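PDB 6ITX: fiber protein from Duck adenovirus 1, which forms the trimeric fiber of the virion, whose C-terminal head domain, the part described here, probably attaches the virus to a receptor on the host cell. Local coordinates for residues M99-L103 / F104-Y108; C166-S169 / A170-T174. All blocks are in the same frame, centred on the assembly; numbering follows the deposited sequence.

Contact 1 (M99-L103 / F104-Y108); sequences MGNNL and FDSGY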
ATOM      1  N   MET A  99       4.427   8.251  17.975  1.00 41.80           N
ATOM      2  CA  MET A  99       5.676   8.112  18.708  1.00 40.08           C
ATOM      3  C   MET A  99       6.761   8.935  18.038  1.00 36.25           C
ATOM      4  O   MET A  99       6.756   9.126  16.821  1.00 40.84           O
ATOM      5  CB  MET A  99       6.101   6.652  18.795  1.00 45.36           C
ATOM      6  CG  MET A  99       4.920   5.708  18.739  1.00 43.95           C
ATOM      7  SD  MET A  99       5.461   4.012  18.623  1.00 64.94           S
ATOM      8  CE  MET A  99       3.874   3.232  18.657  1.00 51.76           C
ATOM      9  N   GLY A 100       7.691   9.424  18.841  1.00 35.81           N
ATOM     10  CA  GLY A 100       8.728  10.266  18.310  1.00 36.66           C
ATOM     11  C   GLY A 100       8.255  11.699  18.173  1.00 37.94           C
ATOM     12  O   GLY A 100       7.227  12.108  18.721  1.00 39.27           O
ATOM     13  N   ASN A 101       9.021  12.467  17.402  1.00 40.60           N
ATOM     14  CA  ASN A 101       8.906  13.921  17.353  1.00 34.45           C
ATOM     15  C   ASN A 101       8.822  14.345  15.896  1.00 37.33           C
ATOM     16  O   ASN A 101       9.829  14.297  15.176  1.00 36.12           O
ATOM     17  CB  ASN A 101      10.104  14.568  18.046  1.00 28.65           C
ATOM     18  CG  ASN A 101      10.202  16.051  17.793  1.00 33.66           C
ATOM     19  OD1 ASN A 101       9.211  16.723  17.523  1.00 38.60           O
ATOM     20  ND2 ASN A 101      11.405  16.579  17.907  1.00 38.66           N
ATOM     21  N   ASN A 102       7.636  14.785  15.466  1.00 33.94           N
ATOM     22  CA  ASN A 102       7.494  15.160  14.062  1.00 36.60           C
ATOM     23  C   ASN A 102       8.273  16.417  13.690  1.00 40.73           C
ATOM     24  O   ASN A 102       8.334  16.751  12.505  1.00 44.20           O
ATOM     25  CB  ASN A 102       6.028  15.356  13.682  1.00 35.68           C
ATOM     26  CG  ASN A 102       5.372  16.505  14.421  1.00 39.22           C
ATOM     27  OD1 ASN A 102       6.005  17.169  15.240  1.00 43.24           O
ATOM     28  ND2 ASN A 102       4.090  16.732  14.150  1.00 33.53           N
ATOM     29  N   LEU A 103       8.884  17.116  14.640  1.00 38.40           N
ATOM     30  CA  LEU A 103       9.600  18.320  14.251  1.00 42.18           C
ATOM     31  C   LEU A 103      11.076  18.091  13.971  1.00 43.99           C
ATOM     32  O   LEU A 103      11.725  19.005  13.457  1.00 45.27           O
ATOM     33  CB  LEU A 103       9.457  19.399  15.313  1.00 43.81           C
ATOM     34  CG  LEU A 103       8.127  20.142  15.221  1.00 43.03           C
ATOM     35  CD1 LEU A 103       8.099  21.185  16.310  1.00 34.26           C
ATOM     36  CD2 LEU A 103       7.900  20.740  13.824  1.00 37.01           C
ATOM     37  N   PHE A 104      11.605  16.900  14.271  1.00 44.13           N
ATOM     38  CA  PHE A 104      13.019  16.571  14.059  1.00 41.11           C
ATOM     39  C   PHE A 104      13.930  17.700  14.530  1.00 41.78           C
ATOM     40  O   PHE A 104      14.911  18.056  13.874  1.00 52.48           O
ATOM     41  CB  PHE A 104      13.295  16.218  12.594  1.00 39.79           C
ATOM     42  CG  PHE A 104      12.355  15.177  12.030  1.00 47.01           C
ATOM     43  CD1 PHE A 104      12.381  13.869  12.498  1.00 39.97           C
ATOM     44  CD2 PHE A 104      11.435  15.516  11.036  1.00 43.87           C
ATOM     45  CE1 PHE A 104      11.506  12.910  11.985  1.00 37.64           C
ATOM     46  CE2 PHE A 104      10.569  14.574  10.523  1.00 40.66           C
ATOM     47  CZ  PHE A 104      10.601  13.264  11.003  1.00 39.39           C
ATOM     48  N   ASP A 105      13.588  18.280  15.680  1.00 41.07           N
ATOM     49  CA  ASP A 105      14.391  19.318  16.317  1.00 47.78           C
ATOM     50  C   ASP A 105      14.931  18.868  17.669  1.00 45.33           C
ATOM     51  O   ASP A 105      15.401  19.702  18.444  1.00 51.29           O
ATOM     52  CB  ASP A 105      13.564  20.595  16.486  1.00 43.94           C
ATOM     53  CG  ASP A 105      12.368  20.397  17.419  1.00 48.98           C
ATOM     54  OD1 ASP A 105      12.167  19.263  17.924  1.00 47.13           O
ATOM     55  OD2 ASP A 105      11.628  21.381  17.658  1.00 53.63           O
ATOM     56  N   SER A 106      14.858  17.572  17.971  1.00 44.93           N
ATOM     57  CA  SER A 106      15.167  17.005  19.277  1.00 33.28           C
ATOM     58  C   SER A 106      16.332  16.018  19.220  1.00 38.08           C
ATOM     59  O   SER A 106      16.463  15.163  20.099  1.00 39.66           O
ATOM     60  CB  SER A 106      13.906  16.346  19.837  1.00 39.20           C
ATOM     61  OG  SER A 106      14.181  15.213  20.650  1.00 47.78           O
ATOM     62  N   GLY A 107      17.190  16.113  18.205  1.00 42.46           N
ATOM     63  CA  GLY A 107      18.356  15.256  18.129  1.00 38.15           C
ATOM     64  C   GLY A 107      18.036  13.900  17.536  1.00 38.41           C
ATOM     65  O   GLY A 107      16.931  13.629  17.060  1.00 36.24           O
ATOM     66  N   TYR A 108      19.038  13.026  17.583  1.00 40.38           N
ATOM     67  CA  TYR A 108      18.968  11.684  17.006  1.00 38.06           C
ATOM     68  C   TYR A 108      19.223  10.687  18.135  1.00 42.81           C
ATOM     69  O   TYR A 108      20.360  10.277  18.391  1.00 41.97           O
ATOM     70  CB  TYR A 108      19.984  11.536  15.832  1.00 42.27           C
ATOM     71  CG  TYR A 108      19.798  12.601  14.768  1.00 39.86           C
ATOM     72  CD1 TYR A 108      20.400  13.849  14.899  1.00 40.77           C
ATOM     73  CD2 TYR A 108      18.983  12.379  13.660  1.00 37.44           C
ATOM     74  CE1 TYR A 108      20.213  14.837  13.954  1.00 37.52           C
ATOM     75  CE2 TYR A 108      18.797  13.370  12.697  1.00 37.23           C
ATOM     76  CZ  TYR A 108      19.415  14.599  12.862  1.00 39.63           C
ATOM     77  OH  TYR A 108      19.245  15.602  11.935  1.00 46.71           O
TER
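Asn101 and Asp105 are joined side chain to side chain across a tight reversal of the chain: Asn101 ND2 donates to Asp105 OD1 at 2.8 Å, nearly straight at 162°. The carboxylate oxygen lies in the amide plane and is met almost along its own C-O axis, although the two flat groups are turned 45° apart. The other end of the same amide is also used. Asn101 OD1 accepts from Leu103 N at 2.9 Å, an Asx turn, with the donor well above the carbonyl plane. With CG anti to the backbone N (chi1 168°), the Asn101 side chain reaches forward along the turn, and bonds at both ends fix its rotation.

The backbone adds a type I beta turn from Asn101 to Phe104, closed by Phe104 N to Asn101 O at 3.3 Å. The remaining contacts are van der Waals packing against polar groups. The Phe104 ring folds back over the turn, so that one face lies above the peptide groups, with Asn101 O 3.7 Å above the ring plane and displaced toward the rim. Leu103 CB packs against Asp105 CG at 3.7 Å, and Ser106 CB lies close to Asn101 ND2.

This turn leads out of strand 95-100, whose pairing with strand 118-131 continues as a backbone bond between Asn101 and Gly124. Phe104 lies on Ala123 of that strand and on Gln140 and Lys142 of strand 134-144, while Asn102 and Leu103 pack on Ile201 of the second subunit. The chain then runs on to strand 110-114.

Contact 2 (C166-S169 / A170-T174); sequences CPFS and ARDPT
A local, partly buried turn contact links Phe168 and Ser169 to Ala170-Pro173, in the loop between strand 160-165 and strand 184-187. Its backbone centre is Phe168 O, approached by two successive amides: Asp172 N at 3.0 Å and Arg171 N at 3.2 Å. Both bonds are weak and clearly bent, so this carbonyl is shared between donors without a straight bond to either.

Phe168 and Asp172 lie side by side and point the same way. The ring turns its edge to the acid: Asp172 CB sits in the ring plane, 3.5 Å from Phe168 CD1, and Asp172 OD2 is 3.5 Å from Phe168 CE1, with the ring and carboxylate planes 31° apart. Phe168 CG stands between the backbone N and the carbonyl carbon (chi1 56°), and this carries the ring back over Cys166, whose SG lies 3.6 Å above one face, toward the rim.

A type I beta turn from Cys166 to Ser169, closed by Ser169 N to Cys166 O, leads directly into the bend around Phe168 O. At the far end Pro173, which opens a short 3-10 segment, has no N-H to offer Ser169 O; its ring packs on that oxygen instead, and Pro173 CA makes a CA-H...O contact with it at 3.2 Å.

The acid is held from outside the bend by Ala257 N, bonded to Asp172 OD1, and more weakly by Thr258 OG1 at Asp172 OD2. Phe168 also rests on Leu260, which joins this loop to the one preceding strand 262-271.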
ATOM      1  N   CYS A 166       7.588  -0.215  19.517  1.00 41.56           N
ATOM      2  CA  CYS A 166       6.989  -0.833  20.696  1.00 42.61           C
ATOM      3  C   CYS A 166       5.908   0.088  21.241  1.00 41.26           C
ATOM      4  O   CYS A 166       6.132   0.813  22.221  1.00 42.92           O
ATOM      5  CB  CYS A 166       8.036  -1.135  21.763  1.00 42.70           C
ATOM      6  SG  CYS A 166       7.390  -2.241  23.022  1.00 51.53           S
ATOM      7  N   PRO A 167       4.723   0.082  20.638  1.00 45.08           N
ATOM      8  CA  PRO A 167       3.637   0.938  21.153  1.00 44.76           C
ATOM      9  C   PRO A 167       3.230   0.613  22.581  1.00 40.27           C
ATOM     10  O   PRO A 167       2.585   1.444  23.230  1.00 41.38           O
ATOM     11  CB  PRO A 167       2.484   0.688  20.164  1.00 42.29           C
ATOM     12  CG  PRO A 167       2.843  -0.548  19.427  1.00 38.08           C
ATOM     13  CD  PRO A 167       4.333  -0.689  19.449  1.00 41.23           C
ATOM     14  N   PHE A 168       3.593  -0.565  23.091  1.00 43.51           N
ATOM     15  CA  PHE A 168       3.303  -0.973  24.462  1.00 47.12           C
ATOM     16  C   PHE A 168       4.560  -0.947  25.331  1.00 46.05           C
ATOM     17  O   PHE A 168       4.680  -1.711  26.293  1.00 49.15           O
ATOM     18  CB  PHE A 168       2.665  -2.364  24.475  1.00 38.09           C
ATOM     19  CG  PHE A 168       3.493  -3.405  23.781  1.00 44.83           C
ATOM     20  CD1 PHE A 168       4.464  -4.118  24.478  1.00 46.45           C
ATOM     21  CD2 PHE A 168       3.327  -3.654  22.425  1.00 43.70           C
ATOM     22  CE1 PHE A 168       5.237  -5.063  23.844  1.00 44.46           C
ATOM     23  CE2 PHE A 168       4.097  -4.604  21.782  1.00 40.94           C
ATOM     24  CZ  PHE A 168       5.051  -5.310  22.494  1.00 43.56           C
ATOM     25  N   SER A 169       5.514  -0.076  24.995  1.00 42.15           N
ATOM     26  CA  SER A 169       6.752   0.019  25.759  1.00 44.70           C
ATOM     27  C   SER A 169       6.537   0.442  27.210  1.00 48.99           C
ATOM     28  O   SER A 169       7.460   0.289  28.018  1.00 50.11           O
ATOM     29  CB  SER A 169       7.709   1.006  25.097  1.00 43.53           C
ATOM     30  OG  SER A 169       7.195   2.332  25.134  1.00 39.87           O
ATOM     31  N   ALA A 170       5.365   0.983  27.568  1.00 45.09           N
ATOM     32  CA  ALA A 170       5.167   1.394  28.956  1.00 45.79           C
ATOM     33  C   ALA A 170       4.979   0.177  29.858  1.00 50.99           C
ATOM     34  O   ALA A 170       5.527   0.126  30.970  1.00 51.21           O
ATOM     35  CB  ALA A 170       3.981   2.354  29.065  1.00 37.29           C
ATOM     36  N   ARG A 171       4.237  -0.828  29.373  1.00 45.78           N
ATOM     37  CA  ARG A 171       4.076  -2.099  30.070  1.00 47.63           C
ATOM     38  C   ARG A 171       5.259  -3.033  29.838  1.00 54.97           C
ATOM     39  O   ARG A 171       5.528  -3.907  30.665  1.00 61.43           O
ATOM     40  CB  ARG A 171       2.772  -2.769  29.609  1.00 49.78           C
ATOM     41  CG  ARG A 171       2.588  -4.215  30.039  1.00 68.29           C
ATOM     42  CD  ARG A 171       1.104  -4.564  30.144  1.00 75.09           C
ATOM     43  NE  ARG A 171       0.257  -3.487  29.619  1.00 73.06           N
ATOM     44  CZ  ARG A 171      -0.532  -2.711  30.363  1.00 73.12           C
ATOM     45  NH1 ARG A 171      -1.262  -1.749  29.798  1.00 70.09           N
ATOM     46  NH2 ARG A 171      -0.594  -2.897  31.677  1.00 77.81           N
ATOM     47  N   ASP A 172       5.984  -2.869  28.738  1.00 52.56           N
ATOM     48  CA  ASP A 172       7.026  -3.816  28.339  1.00 52.28           C
ATOM     49  C   ASP A 172       8.298  -3.079  27.909  1.00 52.88           C
ATOM     50  O   ASP A 172       8.774  -3.224  26.774  1.00 47.20           O
ATOM     51  CB  ASP A 172       6.520  -4.728  27.225  1.00 53.64           C
ATOM     52  CG  ASP A 172       7.306  -6.000  27.135  1.00 64.25           C
ATOM     53  OD1 ASP A 172       8.270  -6.131  27.924  1.00 65.40           O
ATOM     54  OD2 ASP A 172       6.968  -6.860  26.288  1.00 67.85           O
ATOM     55  N   PRO A 173       8.901  -2.308  28.821  1.00 51.18           N
ATOM     56  CA  PRO A 173      10.063  -1.484  28.448  1.00 42.24           C
ATOM     57  C   PRO A 173      11.185  -2.238  27.762  1.00 41.09           C
ATOM     58  O   PRO A 173      11.909  -1.630  26.970  1.00 42.97           O
ATOM     59  CB  PRO A 173      10.539  -0.921  29.794  1.00 43.82           C
ATOM     60  CG  PRO A 173       9.389  -1.065  30.719  1.00 50.39           C
ATOM     61  CD  PRO A 173       8.607  -2.242  30.262  1.00 51.35           C
ATOM     62  N   THR A 174      11.398  -3.521  28.051  1.00 43.29           N
ATOM     63  CA  THR A 174      12.583  -4.162  27.488  1.00 39.73           C
ATOM     64  C   THR A 174      12.431  -4.481  26.011  1.00 40.22           C
ATOM     65  O   THR A 174      13.423  -4.829  25.360  1.00 37.14           O
ATOM     66  CB  THR A 174      12.948  -5.446  28.247  1.00 39.73           C
ATOM     67  OG1 THR A 174      11.864  -6.383  28.187  1.00 48.19           O
ATOM     68  CG2 THR A 174      13.300  -5.128  29.690  1.00 36.56           C
TER

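Overall arrangement
Both contacts are chain reversals in loops of the beta-rich head domain, about 19 Å apart between centres, but they differ in setting. Contact 1 lies at the surface beside another subunit of the trimer and relies on one asparagine whose amide bonds to both backbone and carboxylate. Contact 2 is partly buried, touches no other chain of the assembly, and combines bent backbone bonds with aromatic, sulfur and proline packing; its acid is paired with a different loop instead of within the turn. Strand 95-100 connects them: the end of the Met99 side chain, ahead of the first turn, packs on the Pro167 ring in the second.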